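Local coordinates for Rod shape-determining protein (MreC) (Helicobacter pylori, PDB 5LP5) that binds penicillin-binding protein 2 in a core cell wall synthesis complex and probably acts as a scaffold for the machinery that sets rod shape, at residues M93-T98 with F242-K247; L106-S111 with N150-C155; Y157-G162 with D193-S198. All coordinates share one frame; numbering follows the deposited sequence.

Contact 1. Residues M93-T98 with F242-K247; sequences MTYTPT and FLSDVK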
loop_
_atom_site.group_PDB
_atom_site.type_symbol
_atom_site.label_atom_id
_atom_site.label_comp_id
_atom_site.label_asym_id
_atom_site.label_seq_id
_atom_site.Cartn_x
_atom_site.Cartn_y
_atom_site.Cartn_z
ATOM N N MET C 93 6.721 -22.992 26.396
ATOM C CA MET C 93 6.564 -21.734 27.131
ATOM C C MET C 93 6.458 -21.980 28.638
ATOM O O MET C 93 5.874 -22.992 29.086
ATOM C CB MET C 93 5.274 -21.064 26.689
ATOM C CG MET C 93 5.193 -19.643 27.151
ATOM S SD MET C 93 3.521 -19.108 27.381
ATOM C CE MET C 93 2.725 -19.795 25.928
ATOM N N THR C 94 6.978 -21.043 29.423
ATOM C CA THR C 94 6.920 -21.157 30.876
ATOM C C THR C 94 6.358 -19.882 31.483
ATOM O O THR C 94 6.630 -18.771 31.027
ATOM C CB THR C 94 8.329 -21.369 31.469
ATOM O OG1 THR C 94 8.908 -22.539 30.912
ATOM C CG2 THR C 94 8.297 -21.547 32.941
ATOM N N TYR C 95 5.585 -20.061 32.547
ATOM C CA TYR C 95 5.212 -18.974 33.421
ATOM C C TYR C 95 5.909 -19.192 34.755
ATOM O O TYR C 95 5.786 -20.261 35.334
ATOM C CB TYR C 95 3.706 -18.975 33.609
ATOM C CG TYR C 95 2.956 -18.371 32.457
ATOM C CD1 TYR C 95 2.992 -17.014 32.259
ATOM C CD2 TYR C 95 2.205 -19.143 31.566
ATOM C CE1 TYR C 95 2.303 -16.422 31.198
ATOM C CE2 TYR C 95 1.526 -18.573 30.509
ATOM C CZ TYR C 95 1.574 -17.204 30.326
ATOM O OH TYR C 95 0.899 -16.580 29.308
ATOM N N THR C 96 6.640 -18.186 35.232
ATOM C CA THR C 96 7.304 -18.260 36.538
ATOM C C THR C 96 6.879 -17.078 37.359
ATOM O O THR C 96 6.855 -15.971 36.854
ATOM C CB THR C 96 8.832 -18.226 36.393
ATOM O OG1 THR C 96 9.213 -19.099 35.342
ATOM C CG2 THR C 96 9.498 -18.689 37.632
ATOM N N PRO C 97 6.540 -17.287 38.631
ATOM C CA PRO C 97 6.081 -16.164 39.417
ATOM C C PRO C 97 7.200 -15.206 39.804
ATOM O O PRO C 97 8.366 -15.577 39.847
ATOM C CB PRO C 97 5.447 -16.834 40.639
ATOM C CG PRO C 97 6.111 -18.156 40.766
ATOM C CD PRO C 97 6.429 -18.556 39.364
ATOM N N THR C 98 6.823 -13.963 40.051
ATOM C CA THR C 98 7.767 -12.891 40.331
ATOM C C THR C 98 6.972 -11.867 41.089
ATOM O O THR C 98 5.714 -11.884 41.024
ATOM C CB THR C 98 8.360 -12.254 39.029
ATOM O OG1 THR C 98 9.309 -11.216 39.356
ATOM C CG2 THR C 98 7.259 -11.666 38.132
ATOM N N PHE C 242 3.258 -13.105 36.969
ATOM C CA PHE C 242 4.008 -14.199 36.363
ATOM C C PHE C 242 4.847 -13.699 35.178
ATOM O O PHE C 242 4.386 -12.904 34.372
ATOM C CB PHE C 242 3.032 -15.271 35.877
ATOM C CG PHE C 242 2.324 -15.993 36.982
ATOM C CD1 PHE C 242 2.852 -17.153 37.512
ATOM C CD2 PHE C 242 1.115 -15.546 37.460
ATOM C CE1 PHE C 242 2.202 -17.835 38.524
ATOM C CE2 PHE C 242 0.452 -16.220 38.482
ATOM C CZ PHE C 242 0.999 -17.366 39.013
ATOM N N LEU C 243 6.062 -14.213 35.059
ATOM C CA LEU C 243 6.959 -13.877 33.958
ATOM C C LEU C 243 6.785 -14.851 32.825
ATOM O O LEU C 243 6.790 -16.070 33.028
ATOM C CB LEU C 243 8.406 -13.950 34.437
ATOM C CG LEU C 243 9.483 -13.422 33.499
ATOM C CD1 LEU C 243 9.554 -11.907 33.525
ATOM C CD2 LEU C 243 10.837 -13.924 33.985
ATOM N N SER C 244 6.670 -14.339 31.609
ATOM C CA SER C 244 6.449 -15.193 30.440
ATOM C C SER C 244 7.723 -15.480 29.672
ATOM O O SER C 244 8.238 -14.596 29.010
ATOM C CB SER C 244 5.449 -14.542 29.499
ATOM O OG SER C 244 5.425 -15.266 28.285
ATOM N N ASP C 245 8.198 -16.727 29.749
ATOM C CA ASP C 245 9.443 -17.165 29.109
ATOM C C ASP C 245 9.131 -18.095 27.928
ATOM O O ASP C 245 8.824 -19.276 28.141
ATOM C CB ASP C 245 10.329 -17.878 30.144
ATOM C CG ASP C 245 11.736 -18.252 29.587
ATOM O OD1 ASP C 245 11.989 -18.157 28.396
ATOM O OD2 ASP C 245 12.629 -18.647 30.323
ATOM N N VAL C 246 9.214 -17.571 26.704
ATOM C CA VAL C 246 8.940 -18.360 25.484
ATOM C C VAL C 246 10.261 -18.893 24.957
ATOM O O VAL C 246 11.166 -18.114 24.698
ATOM C CB VAL C 246 8.301 -17.482 24.387
ATOM C CG1 VAL C 246 8.195 -18.236 23.086
ATOM C CG2 VAL C 246 6.925 -16.982 24.801
ATOM N N LYS C 247 10.357 -20.210 24.840
ATOM C CA LYS C 247 11.634 -20.856 24.602
ATOM C C LYS C 247 12.195 -20.386 23.254
ATOM O O LYS C 247 11.514 -20.464 22.225
ATOM C CB LYS C 247 11.517 -22.394 24.730
ATOM C CG LYS C 247 11.323 -22.872 26.182
ATOM C CD LYS C 247 12.540 -22.577 27.086
ATOM C CE LYS C 247 12.159 -22.015 28.464
ATOM N NZ LYS C 247 13.357 -21.730 29.315
#
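Strands 93-98 and 242-246 run antiparallel, and four backbone hydrogen bonds join them in two hydrogen-bonded pairs, Thr94 with Asp245 and Thr96 with Leu243. The bond from Leu243 N to Thr96 O, at 2.6 Å, is almost straight (177°) and lies in the carbonyl plane. Thr94 N instead reaches Asp245 O from above the Asp245 carbonyl plane. Side chains of the non-hydrogen-bonded pairs share one face of the sheet. There Phe242 lays its CD1-CE1 side along the proline ring, CE1 being 4.0 Å from Pro97 CB, while its CB meets Tyr95 CD1. Tyr95 CE1 also rests 4.0 Å from Ser244 CB, and Ser244 OG is anchored on Ile203 O. Farther along, Met93 CG, anti to the backbone N (chi1 -167°), touches Val246 CG2 at 4.0 Å. On the other face the Asp245 carboxylate forms a salt bridge with Lys247, NZ to OD2 3.3 Å, whose hydrogen bond is weak, and Asp245 OD1 pairs with Lys124. The buried Leu243 packs against Tyr126 and Leu128 of strand 125-129. First and last strands of the modelled chain thus meet edge to edge, the seam that closes a six-stranded antiparallel beta-barrel.

Contact 2. Residues L106-S111 with N150-C155; sequences LEDTHS and NAHKRC
His152 presents one face of its imidazole to Ser111, whose OG sits over the ring centre, 3.3 Å above the plane. Both loops join strands of the MreC beta-barrels: 106-111 leads into strand 111-114 of the first barrel, and 150-155 links that barrel to the second, making a type I beta turn from His152 to Cys155. With CG anti to its backbone N (chi1 -171°), the His152 ring is carried alongside the 106-111 loop, and Phe148 lies nearly parallel to it. Asp108 OD2 comes obliquely to within 4.1 Å of His152 ND1, close enough that its charge might favour a protonated imidazole. Asp108 OD1 receives a weak bond from His110 N at 3.3 Å, which ties the carboxylate to its own loop. His152 CB also lies 3.6 Å from the backbone oxygen, O, of His110. His110, CG anti to the carbonyl carbon (chi1 -46°), has Thr109 OG1 over the centre of one face of its ring and Ala151 CB over the other, and Val184 of the second MreC subunit packs against it. At the ring edge a water in the imidazole plane lies 2.5 Å from His110 ND1 and donates to Asn150 O at 2.7 Å.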
loop_
_atom_site.group_PDB
_atom_site.type_symbol
_atom_site.label_atom_id
_atom_site.label_comp_id
_atom_site.label_asym_id
_atom_site.label_seq_id
_atom_site.Cartn_x
_atom_site.Cartn_y
_atom_site.Cartn_z
ATOM N N LEU C 106 10.057 7.138 42.006
ATOM C CA LEU C 106 8.810 7.503 42.670
ATOM C C LEU C 106 8.056 8.567 41.919
ATOM O O LEU C 106 7.067 9.074 42.409
ATOM C CB LEU C 106 9.035 7.952 44.119
ATOM C CG LEU C 106 9.418 6.802 45.065
ATOM C CD1 LEU C 106 9.684 7.329 46.456
ATOM C CD2 LEU C 106 8.344 5.733 45.184
ATOM N N GLU C 107 8.549 8.897 40.736
ATOM C CA GLU C 107 7.882 9.808 39.832
ATOM C C GLU C 107 7.382 9.093 38.578
ATOM O O GLU C 107 7.162 9.736 37.544
ATOM C CB GLU C 107 8.861 10.919 39.402
ATOM C CG GLU C 107 9.278 11.898 40.502
ATOM C CD GLU C 107 10.432 12.788 40.103
ATOM O OE1 GLU C 107 10.493 13.233 38.930
ATOM O OE2 GLU C 107 11.282 13.072 40.977
ATOM N N ASP C 108 7.207 7.772 38.633
ATOM C CA ASP C 108 6.806 6.981 37.460
ATOM C C ASP C 108 6.192 5.660 37.942
ATOM O O ASP C 108 6.902 4.855 38.582
ATOM C CB ASP C 108 8.046 6.754 36.583
ATOM C CG ASP C 108 7.770 5.972 35.293
ATOM O OD1 ASP C 108 6.633 5.985 34.784
ATOM O OD2 ASP C 108 8.725 5.306 34.826
ATOM N N THR C 109 4.903 5.454 37.636
ATOM C CA THR C 109 4.179 4.244 38.048
ATOM C C THR C 109 4.331 3.073 37.072
ATOM O O THR C 109 3.891 1.971 37.347
ATOM C CB THR C 109 2.650 4.503 38.140
ATOM O OG1 THR C 109 2.120 4.870 36.854
ATOM C CG2 THR C 109 2.324 5.589 39.151
ATOM N N HIS C 110 4.920 3.351 35.907
ATOM C CA HIS C 110 5.029 2.365 34.846
ATOM C C HIS C 110 6.406 1.681 34.812
ATOM O O HIS C 110 6.752 1.076 33.789
ATOM C CB HIS C 110 4.716 3.023 33.490
ATOM C CG HIS C 110 3.498 3.900 33.499
ATOM N ND1 HIS C 110 2.211 3.416 33.468
ATOM C CD2 HIS C 110 3.390 5.246 33.573
ATOM C CE1 HIS C 110 1.362 4.427 33.507
ATOM N NE2 HIS C 110 2.053 5.550 33.558
ATOM N N SER C 111 7.158 1.703 35.904
ATOM C CA SER C 111 8.475 1.081 35.936
ATOM C C SER C 111 8.724 0.492 37.309
ATOM O O SER C 111 8.650 1.206 38.323
ATOM C CB SER C 111 9.572 2.096 35.612
ATOM O OG SER C 111 9.594 2.382 34.225
ATOM N N ASN C 150 2.723 -1.469 30.888
ATOM C CA ASN C 150 1.941 -0.926 29.770
ATOM C C ASN C 150 2.026 0.612 29.814
ATOM O O ASN C 150 1.837 1.251 30.850
ATOM C CB ASN C 150 0.455 -1.322 29.823
ATOM C CG ASN C 150 0.172 -2.706 29.282
ATOM O OD1 ASN C 150 0.867 -3.210 28.390
ATOM N ND2 ASN C 150 -0.896 -3.332 29.808
ATOM N N ALA C 151 2.363 1.192 28.675
ATOM C CA ALA C 151 2.448 2.650 28.533
ATOM C C ALA C 151 3.782 3.236 28.904
ATOM O O ALA C 151 3.980 4.430 28.676
ATOM C CB ALA C 151 1.324 3.373 29.276
ATOM N N HIS C 152 4.728 2.427 29.383
ATOM C CA HIS C 152 6.135 2.879 29.465
ATOM C C HIS C 152 6.740 3.031 28.061
ATOM O O HIS C 152 6.410 2.283 27.155
ATOM C CB HIS C 152 6.980 1.922 30.337
ATOM C CG HIS C 152 8.366 2.418 30.643
ATOM N ND1 HIS C 152 8.622 3.699 31.076
ATOM C CD2 HIS C 152 9.574 1.809 30.563
ATOM C CE1 HIS C 152 9.920 3.848 31.279
ATOM N NE2 HIS C 152 10.521 2.720 30.955
ATOM N N LYS C 153 7.625 3.998 27.896
ATOM C CA LYS C 153 8.375 4.210 26.652
ATOM C C LYS C 153 8.972 2.920 26.037
ATOM O O LYS C 153 9.067 2.781 24.830
ATOM C CB LYS C 153 9.509 5.233 26.932
ATOM C CG LYS C 153 10.240 5.823 25.740
ATOM C CD LYS C 153 11.325 6.797 26.194
ATOM C CE LYS C 153 12.228 7.192 25.022
ATOM N NZ LYS C 153 13.027 8.424 25.278
ATOM N N ARG C 154 9.406 2.006 26.892
ATOM C CA ARG C 154 10.132 0.802 26.468
ATOM C C ARG C 154 9.244 -0.429 26.325
ATOM O O ARG C 154 9.705 -1.485 25.880
ATOM C CB ARG C 154 11.200 0.471 27.509
ATOM C CG ARG C 154 12.289 1.530 27.626
ATOM C CD ARG C 154 13.432 1.082 28.497
ATOM N NE ARG C 154 13.973 -0.213 28.072
ATOM C CZ ARG C 154 14.935 -0.873 28.707
ATOM N NH1 ARG C 154 15.482 -0.352 29.789
ATOM N NH2 ARG C 154 15.345 -2.054 28.260
ATOM N N CYS C 155 7.980 -0.307 26.730
ATOM C CA CYS C 155 7.061 -1.425 26.692
ATOM C C CYS C 155 6.443 -1.521 25.329
ATOM O O CYS C 155 5.729 -0.619 24.909
ATOM C CB CYS C 155 5.978 -1.274 27.752
ATOM S SG CYS C 155 4.666 -2.488 27.563
HETATM O O HOH W 1 1.385 1.030 33.507
#

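Contact 3. Residues Y157-G162 with D193-S198; sequences YSVMIG and DQVLTS
Val159, Ile161 and Val195 direct their branches to the inner side of the second MreC beta-barrel, whose antiparallel strands 158-161 and 194-197 meet here. Ile161 and Val195 lie side by side and point the same way, with Ile161 CG1 3.9 Å from Val195 CG2. Val159 instead crosses Val195 obliquely, and its CB meets the other branch, CG1. The two methyls of Val195 are therefore divided between two neighbours on the opposite strand, while Val180 of strand 178-183 packs on both Val159 and Ile161. Asp193 comes across Ile161 at about a right angle, its CB against the CG2 methyl, and its OD2 is held by Asn190 N.

Met160 and Leu196 project from the other face. The methionine CG occupies the crowded position between backbone N and carbonyl carbon (chi1 59°), and the chain beyond it is extended. This sends SD over Ser198 CA and brings CE to 3.6 Å from Thr197 O, so the side chain runs along the backbone at the end of the partner strand.

Beneath these side chains the backbones are joined by nearly straight bonds. Met160 N donates to Leu196 O at 2.7 Å, almost along the C=O axis, and Leu196 N returns a bond in the carbonyl plane of Met160. Gly162 N, at the strand end, approaches Gln194 O nearly along the C=O axis too. Beyond Thr197, Ser198 N reaches Ser158 O from above the carbonyl plane. The two serine hydroxyls then meet tip to tip: Ser198 OG donates to Ser158 OG at 2.8 Å, and Ser158 OG is also hydrogen-bonded to Gln131 OE1 of the penicillin-binding protein 2 chain.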
loop_
_atom_site.group_PDB
_atom_site.type_symbol
_atom_site.label_atom_id
_atom_site.label_comp_id
_atom_site.label_asym_id
_atom_site.label_seq_id
_atom_site.Cartn_x
_atom_site.Cartn_y
_atom_site.Cartn_z
ATOM N N TYR C 157 5.050 -4.813 22.381
ATOM C CA TYR C 157 4.910 -6.212 22.042
ATOM C C TYR C 157 3.842 -6.430 20.987
ATOM O O TYR C 157 3.167 -5.489 20.609
ATOM C CB TYR C 157 4.632 -7.034 23.283
ATOM C CG TYR C 157 3.493 -6.562 24.159
ATOM C CD1 TYR C 157 2.211 -7.056 23.992
ATOM C CD2 TYR C 157 3.713 -5.678 25.207
ATOM C CE1 TYR C 157 1.163 -6.661 24.817
ATOM C CE2 TYR C 157 2.675 -5.286 26.047
ATOM C CZ TYR C 157 1.407 -5.769 25.843
ATOM O OH TYR C 157 0.405 -5.382 26.705
ATOM N N SER C 158 3.746 -7.656 20.467
ATOM C CA SER C 158 2.866 -7.968 19.328
ATOM C C SER C 158 1.490 -8.457 19.759
ATOM O O SER C 158 1.386 -9.401 20.521
ATOM C CB SER C 158 3.484 -9.020 18.425
ATOM O OG SER C 158 2.658 -9.150 17.273
ATOM N N VAL C 159 0.441 -7.840 19.222
ATOM C CA VAL C 159 -0.942 -8.218 19.536
ATOM C C VAL C 159 -1.772 -8.475 18.269
ATOM O O VAL C 159 -1.356 -8.120 17.156
ATOM C CB VAL C 159 -1.630 -7.156 20.391
ATOM C CG1 VAL C 159 -0.905 -7.015 21.717
ATOM C CG2 VAL C 159 -1.729 -5.825 19.652
ATOM N N MET C 160 -2.925 -9.111 18.445
ATOM C CA MET C 160 -3.874 -9.373 17.350
ATOM C C MET C 160 -5.310 -9.029 17.745
ATOM O O MET C 160 -5.734 -9.266 18.864
ATOM C CB MET C 160 -3.800 -10.834 16.896
ATOM C CG MET C 160 -4.095 -11.857 17.990
ATOM S SD MET C 160 -3.679 -13.493 17.392
ATOM C CE MET C 160 -4.202 -14.482 18.784
ATOM N N ILE C 161 -6.062 -8.485 16.802
ATOM C CA ILE C 161 -7.376 -7.906 17.068
ATOM C C ILE C 161 -8.497 -8.715 16.422
ATOM O O ILE C 161 -8.421 -9.089 15.246
ATOM C CB ILE C 161 -7.446 -6.469 16.539
ATOM C CG1 ILE C 161 -6.394 -5.614 17.239
ATOM C CG2 ILE C 161 -8.823 -5.866 16.772
ATOM C CD1 ILE C 161 -6.181 -4.230 16.650
ATOM N N GLY C 162 -9.549 -8.976 17.193
ATOM C CA GLY C 162 -10.737 -9.624 16.652
ATOM C C GLY C 162 -10.499 -11.055 16.153
ATOM O O GLY C 162 -9.443 -11.620 16.349
ATOM N N ASP C 193 -13.907 -4.843 19.899
ATOM C CA ASP C 193 -13.110 -6.008 19.550
ATOM C C ASP C 193 -12.061 -6.323 20.625
ATOM O O ASP C 193 -11.300 -5.438 20.999
ATOM C CB ASP C 193 -12.326 -5.763 18.236
ATOM C CG ASP C 193 -13.059 -6.219 17.004
ATOM O OD1 ASP C 193 -13.625 -7.339 17.083
ATOM O OD2 ASP C 193 -13.010 -5.492 15.964
ATOM N N GLN C 194 -12.019 -7.591 21.042
ATOM C CA GLN C 194 -10.955 -8.109 21.858
ATOM C C GLN C 194 -9.566 -7.969 21.213
ATOM O O GLN C 194 -9.389 -8.176 20.004
ATOM C CB GLN C 194 -11.197 -9.573 22.155
ATOM C CG GLN C 194 -12.205 -9.820 23.276
ATOM C CD GLN C 194 -11.823 -11.032 24.099
ATOM O OE1 GLN C 194 -11.230 -11.993 23.580
ATOM N NE2 GLN C 194 -12.136 -10.986 25.400
ATOM N N VAL C 195 -8.593 -7.624 22.057
ATOM C CA VAL C 195 -7.195 -7.550 21.650
ATOM C C VAL C 195 -6.380 -8.553 22.486
ATOM O O VAL C 195 -6.382 -8.495 23.714
ATOM C CB VAL C 195 -6.662 -6.129 21.849
ATOM C CG1 VAL C 195 -5.188 -6.046 21.506
ATOM C CG2 VAL C 195 -7.445 -5.171 20.984
ATOM N N LEU C 196 -5.692 -9.463 21.810
ATOM C CA LEU C 196 -4.938 -10.537 22.469
ATOM C C LEU C 196 -3.483 -10.510 22.029
ATOM O O LEU C 196 -3.182 -10.046 20.931
ATOM C CB LEU C 196 -5.493 -11.899 22.083
ATOM C CG LEU C 196 -6.973 -12.086 22.338
ATOM C CD1 LEU C 196 -7.559 -13.301 21.606
ATOM C CD2 LEU C 196 -7.206 -12.126 23.843
ATOM N N THR C 197 -2.587 -11.044 22.856
ATOM C CA THR C 197 -1.209 -11.175 22.430
ATOM C C THR C 197 -1.153 -12.113 21.220
ATOM O O THR C 197 -1.842 -13.133 21.182
ATOM C CB THR C 197 -0.328 -11.730 23.555
ATOM O OG1 THR C 197 -0.801 -13.020 23.942
ATOM C CG2 THR C 197 -0.344 -10.836 24.750
ATOM N N SER C 198 -0.339 -11.773 20.237
ATOM C CA SER C 198 -0.289 -12.543 18.977
ATOM C C SER C 198 0.580 -13.781 19.130
ATOM O O SER C 198 0.417 -14.760 18.426
ATOM C CB SER C 198 0.298 -11.701 17.845
ATOM O OG SER C 198 1.709 -11.761 17.873
#

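How the contacts relate
Contacts 1 and 3 each join two neighbouring strands of a closed six-stranded barrel, one in each of the two barrels of the chain, with centres 19 Å apart and nearest atoms about 7 Å apart. Along the sequence, both other contacts are nested within the loop that contact 1 closes, whereas contacts 2 and 3 follow in series. Contact 2 lies 21 Å from each of the others, centre to centre, yet it touches contact 3 through a probable hydrogen bond, Asn150 OD1 to Tyr157 OH at 2.8 Å. Partner chains reach contacts 2 and 3: penicillin-binding protein 2 hydrogen-bonds to Arg154 and Ser158, and a second MreC subunit packs on 106-111.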